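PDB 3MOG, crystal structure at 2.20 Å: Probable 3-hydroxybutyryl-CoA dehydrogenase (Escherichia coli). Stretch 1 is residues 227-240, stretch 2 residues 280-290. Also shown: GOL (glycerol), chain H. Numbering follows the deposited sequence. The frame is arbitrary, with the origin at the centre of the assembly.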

# COMPACT_ATOMS: atom_id res chain seq x y z
N PRO C 227 -27.08 -17.54 3.18
CA PRO C 227 -27.43 -18.65 4.08
C PRO C 227 -26.87 -18.50 5.50
O PRO C 227 -27.51 -18.93 6.46
N MET C 228 -25.70 -17.88 5.64
CA MET C 228 -25.13 -17.59 6.95
C MET C 228 -24.50 -16.19 6.97
O MET C 228 -23.88 -15.77 6.00
N GLY C 229 -24.68 -15.48 8.08
CA GLY C 229 -24.05 -14.18 8.29
C GLY C 229 -22.54 -14.30 8.28
O GLY C 229 -21.99 -15.33 8.67
N PRO C 230 -21.85 -13.24 7.82
CA PRO C 230 -20.40 -13.33 7.62
C PRO C 230 -19.61 -13.63 8.90
O PRO C 230 -18.64 -14.37 8.85
N LEU C 231 -20.04 -13.11 10.04
CA LEU C 231 -19.23 -13.24 11.27
C LEU C 231 -19.38 -14.64 11.87
O LEU C 231 -18.39 -15.30 12.17
N GLU C 232 -20.61 -15.11 11.98
CA GLU C 232 -20.86 -16.51 12.34
C GLU C 232 -20.15 -17.50 11.40
O GLU C 232 -19.56 -18.48 11.87
N LEU C 233 -20.19 -17.25 10.09
CA LEU C 233 -19.47 -18.08 9.11
C LEU C 233 -17.96 -18.06 9.34
O LEU C 233 -17.31 -19.09 9.20
N THR C 234 -17.39 -16.92 9.72
CA THR C 234 -15.96 -16.93 10.09
C THR C 234 -15.68 -17.77 11.35
O THR C 234 -14.63 -18.42 11.43
N ASP C 235 -16.60 -17.74 12.32
CA ASP C 235 -16.51 -18.60 13.52
C ASP C 235 -16.60 -20.08 13.16
O ASP C 235 -15.92 -20.91 13.76
N LEU C 236 -17.40 -20.41 12.15
CA LEU C 236 -17.55 -21.79 11.71
C LEU C 236 -16.50 -22.27 10.72
O LEU C 236 -16.27 -23.46 10.61
N ILE C 237 -15.88 -21.35 9.98
CA ILE C 237 -14.76 -21.70 9.11
C ILE C 237 -13.51 -21.83 9.99
O ILE C 237 -12.67 -22.70 9.79
N GLY C 238 -13.43 -20.97 11.00
CA GLY C 238 -12.27 -20.92 11.87
C GLY C 238 -11.51 -19.66 11.56
O GLY C 238 -11.04 -19.48 10.43
N GLN C 239 -11.41 -18.78 12.56
CA GLN C 239 -10.79 -17.48 12.39
C GLN C 239 -9.39 -17.56 11.81
O GLN C 239 -9.05 -16.75 10.96
N ASP C 240 -8.62 -18.55 12.24
CA ASP C 240 -7.28 -18.79 11.70
C ASP C 240 -7.28 -19.06 10.20
O ASP C 240 -6.44 -18.53 9.48
N LEU C 280 -14.86 -20.38 21.51
CA LEU C 280 -15.02 -18.92 21.55
C LEU C 280 -14.36 -18.25 20.33
O LEU C 280 -13.23 -18.57 19.97
N GLY C 281 -15.08 -17.34 19.70
CA GLY C 281 -14.55 -16.56 18.60
C GLY C 281 -15.13 -15.17 18.68
O GLY C 281 -14.92 -14.47 19.67
N VAL C 282 -15.86 -14.79 17.64
CA VAL C 282 -16.72 -13.62 17.69
C VAL C 282 -17.81 -13.94 18.72
O VAL C 282 -18.17 -13.10 19.55
N TYR C 283 -18.29 -15.17 18.66
CA TYR C 283 -19.34 -15.66 19.54
C TYR C 283 -18.82 -16.68 20.54
O TYR C 283 -17.74 -17.26 20.37
N ASP C 284 -19.62 -16.88 21.59
CA ASP C 284 -19.43 -17.95 22.56
C ASP C 284 -20.21 -19.15 22.08
O ASP C 284 -21.43 -19.07 21.88
N TRP C 285 -19.52 -20.27 21.87
CA TRP C 285 -20.17 -21.46 21.32
C TRP C 285 -20.61 -22.48 22.37
O TRP C 285 -21.16 -23.54 22.03
N ARG C 286 -20.38 -22.15 23.64
CA ARG C 286 -20.85 -22.96 24.76
C ARG C 286 -22.35 -22.73 24.96
O ARG C 286 -23.16 -23.65 24.78
N ALA C 287 -22.71 -21.49 25.31
CA ALA C 287 -24.11 -21.05 25.39
C ALA C 287 -24.73 -21.02 23.99
O ALA C 287 -24.10 -20.54 23.04
N GLU C 288 -25.95 -21.53 23.87
CA GLU C 288 -26.63 -21.65 22.57
C GLU C 288 -27.04 -20.30 21.97
O GLU C 288 -27.12 -19.29 22.69
N ARG C 289 -27.29 -20.29 20.66
CA ARG C 289 -27.53 -19.05 19.90
C ARG C 289 -28.87 -18.35 20.19
O ARG C 289 -29.94 -18.94 20.05
N GLU C 290 -28.78 -17.09 20.60
CA GLU C 290 -29.96 -16.26 20.83
C GLU C 290 -30.63 -15.87 19.51
O GLU C 290 -30.01 -15.94 18.44

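A short helix, 230-237, meets an irregular loop, and the contact is organised around one carboxylate. Asp235 points toward the loop with chi1 at -97°, between wells, and takes three hydrogen bonds from it: Val282 N to OD1 at 2.9 Å, Tyr283 N to OD2 at 2.8 Å, and the indole Trp285 NE1 to OD2 at 2.8 Å. Two backbone amides and an indole NH converge on this one acid. The fit demands a hollow, which Gly281 supplies: its CA lies 3.4 Å from Asp235 OD1, and a CB there would sit 2.2 Å from that same oxygen. Beyond the helix, past Gly238, Gln239 (m, m) turns back toward the acid, with NE2 donating to Asp235 OD1 at 2.8 Å and to Thr234 OG1 at 2.9 Å.

Around this polar centre sit larger side chains, some apolar and some mixed. Val282, in t, points at the helix; its CG1 comes within 4.3 Å of Leu231 CB, while its CG2 lies 3.8 Å from Gln239 NE2. Tyr283 (m) starts sideways, but its ring swings in edge first, bringing CE1 to 3.7 Å from Glu232 N. Trp285 (m) likewise offers its edge to Asp235 OD2 and Glu232 CG, and its CH2 atom packs 3.7 Å from Leu236 CD1.

Glu232, extended in t, t, reaches past the Trp285 ring, with CG 4.0 Å from CH2, to form a salt bridge from OE2 to Arg289 NH2 at 2.8 Å. Its carboxyl carbon lies over one face of the guanidinium, although the arginine is poorly ordered. A glycerol, probably from the crystallisation liquor, sits in a hollow beside Tyr283, Trp285 and Glu232: C1 lies over a face of Tyr283 and O3 over a face of Trp285, while O1 makes a weak 3.1 Å hydrogen bond to Glu232 OE1. Edges of both rings meet the helix, and one face of each meets glycerol.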

# COMPACT_ATOMS: atom_id res chain seq x y z
CB PRO C 227 -26.84 -19.88 3.40
CG PRO C 227 -25.81 -19.36 2.45
CD PRO C 227 -26.29 -18.00 2.02
CB MET C 228 -24.11 -18.65 7.34
CG MET C 228 -23.47 -18.44 8.72
SD MET C 228 -23.04 -19.98 9.53
CE MET C 228 -24.68 -20.71 9.67
CB PRO C 230 -20.04 -11.94 7.08
CG PRO C 230 -21.08 -11.04 7.61
CD PRO C 230 -22.35 -11.87 7.56
CB LEU C 231 -19.55 -12.11 12.25
CG LEU C 231 -19.27 -10.70 11.71
CD1 LEU C 231 -20.03 -9.65 12.48
CD2 LEU C 231 -17.79 -10.37 11.72
CB GLU C 232 -22.36 -16.79 12.37
CG GLU C 232 -22.69 -18.18 12.89
CD GLU C 232 -24.18 -18.43 13.03
OE1 GLU C 232 -24.97 -17.45 12.98
OE2 GLU C 232 -24.55 -19.61 13.20
CB LEU C 233 -19.80 -17.67 7.67
CG LEU C 233 -19.30 -18.54 6.50
CD1 LEU C 233 -19.99 -19.88 6.49
CD2 LEU C 233 -19.49 -17.84 5.17
CB THR C 234 -15.35 -15.52 10.26
OG1 THR C 234 -15.96 -14.83 11.36
CG2 THR C 234 -15.50 -14.70 9.00
CB ASP C 235 -17.59 -18.25 14.55
CG ASP C 235 -17.09 -17.30 15.65
OD1 ASP C 235 -16.01 -16.71 15.50
OD2 ASP C 235 -17.80 -17.15 16.68
CB LEU C 236 -18.94 -21.99 11.12
CG LEU C 236 -19.89 -22.80 12.01
CD1 LEU C 236 -21.27 -22.20 12.00
CD2 LEU C 236 -19.91 -24.27 11.57
CB ILE C 237 -14.56 -20.68 7.95
CG1 ILE C 237 -15.68 -20.83 6.92
CG2 ILE C 237 -13.22 -20.90 7.22
CD1 ILE C 237 -15.70 -19.71 5.87
CB GLN C 239 -10.76 -16.69 13.71
CG GLN C 239 -12.14 -16.41 14.30
CD GLN C 239 -12.96 -15.47 13.44
OE1 GLN C 239 -12.42 -14.71 12.64
NE2 GLN C 239 -14.27 -15.53 13.61
CB ASP C 240 -6.56 -19.92 12.47
CG ASP C 240 -7.32 -21.26 12.45
OD1 ASP C 240 -8.56 -21.28 12.26
OD2 ASP C 240 -6.67 -22.30 12.64
CB LEU C 280 -14.44 -18.35 22.86
CG LEU C 280 -14.63 -16.86 23.16
CD1 LEU C 280 -16.10 -16.48 23.30
CD2 LEU C 280 -13.84 -16.43 24.40
CB VAL C 282 -17.36 -13.31 16.31
CG1 VAL C 282 -18.48 -12.31 16.44
CG2 VAL C 282 -16.32 -12.78 15.35
CB TYR C 283 -20.44 -16.32 18.72
CG TYR C 283 -21.09 -15.38 17.76
CD1 TYR C 283 -20.75 -15.41 16.40
CD2 TYR C 283 -22.04 -14.46 18.19
CE1 TYR C 283 -21.35 -14.54 15.51
CE2 TYR C 283 -22.64 -13.58 17.30
CZ TYR C 283 -22.28 -13.63 15.95
OH TYR C 283 -22.86 -12.77 15.05
CB ASP C 284 -19.94 -17.51 23.93
CG ASP C 284 -19.25 -18.22 25.07
OD1 ASP C 284 -19.22 -19.48 25.05
OD2 ASP C 284 -18.75 -17.53 25.98
CB TRP C 285 -19.30 -22.07 20.22
CG TRP C 285 -19.31 -21.22 18.99
CD1 TRP C 285 -18.50 -20.15 18.71
CD2 TRP C 285 -20.21 -21.34 17.88
NE1 TRP C 285 -18.83 -19.61 17.50
CE2 TRP C 285 -19.87 -20.32 16.96
CE3 TRP C 285 -21.26 -22.22 17.57
CZ2 TRP C 285 -20.54 -20.15 15.74
CZ3 TRP C 285 -21.93 -22.05 16.36
CH2 TRP C 285 -21.57 -21.02 15.46
CB ARG C 286 -20.07 -22.63 26.04
CG ARG C 286 -18.56 -22.70 25.85
CD ARG C 286 -17.83 -21.96 26.96
NE ARG C 286 -16.58 -21.37 26.49
CZ ARG C 286 -15.40 -21.99 26.47
NH1 ARG C 286 -15.29 -23.25 26.89
NH2 ARG C 286 -14.33 -21.36 26.02
CB ALA C 287 -24.21 -19.68 26.05
CB GLU C 288 -27.84 -22.59 22.67
CG GLU C 288 -27.47 -24.06 22.87
CD GLU C 288 -28.66 -25.00 22.79
OE1 GLU C 288 -29.76 -24.64 23.25
OE2 GLU C 288 -28.49 -26.12 22.26
CB ARG C 289 -27.31 -19.26 18.38
CG ARG C 289 -28.26 -20.22 17.67
CD ARG C 289 -28.58 -19.73 16.25
NE ARG C 289 -27.73 -20.35 15.23
CZ ARG C 289 -27.88 -20.18 13.92
NH1 ARG C 289 -28.85 -19.40 13.44
NH2 ARG C 289 -27.06 -20.79 13.07
CB GLU C 290 -29.59 -15.00 21.62
CG GLU C 290 -29.09 -15.26 23.03
CD GLU C 290 -29.14 -14.01 23.91
OE1 GLU C 290 -28.67 -12.94 23.46
OE2 GLU C 290 -29.65 -14.10 25.04
C1 GOL H . -24.80 -16.79 17.29
O1 GOL H . -25.32 -16.67 15.98
C2 GOL H . -23.82 -17.97 17.39
O2 GOL H . -24.30 -19.11 16.69
C3 GOL H . -23.64 -18.33 18.86
O3 GOL H . -22.94 -19.55 18.99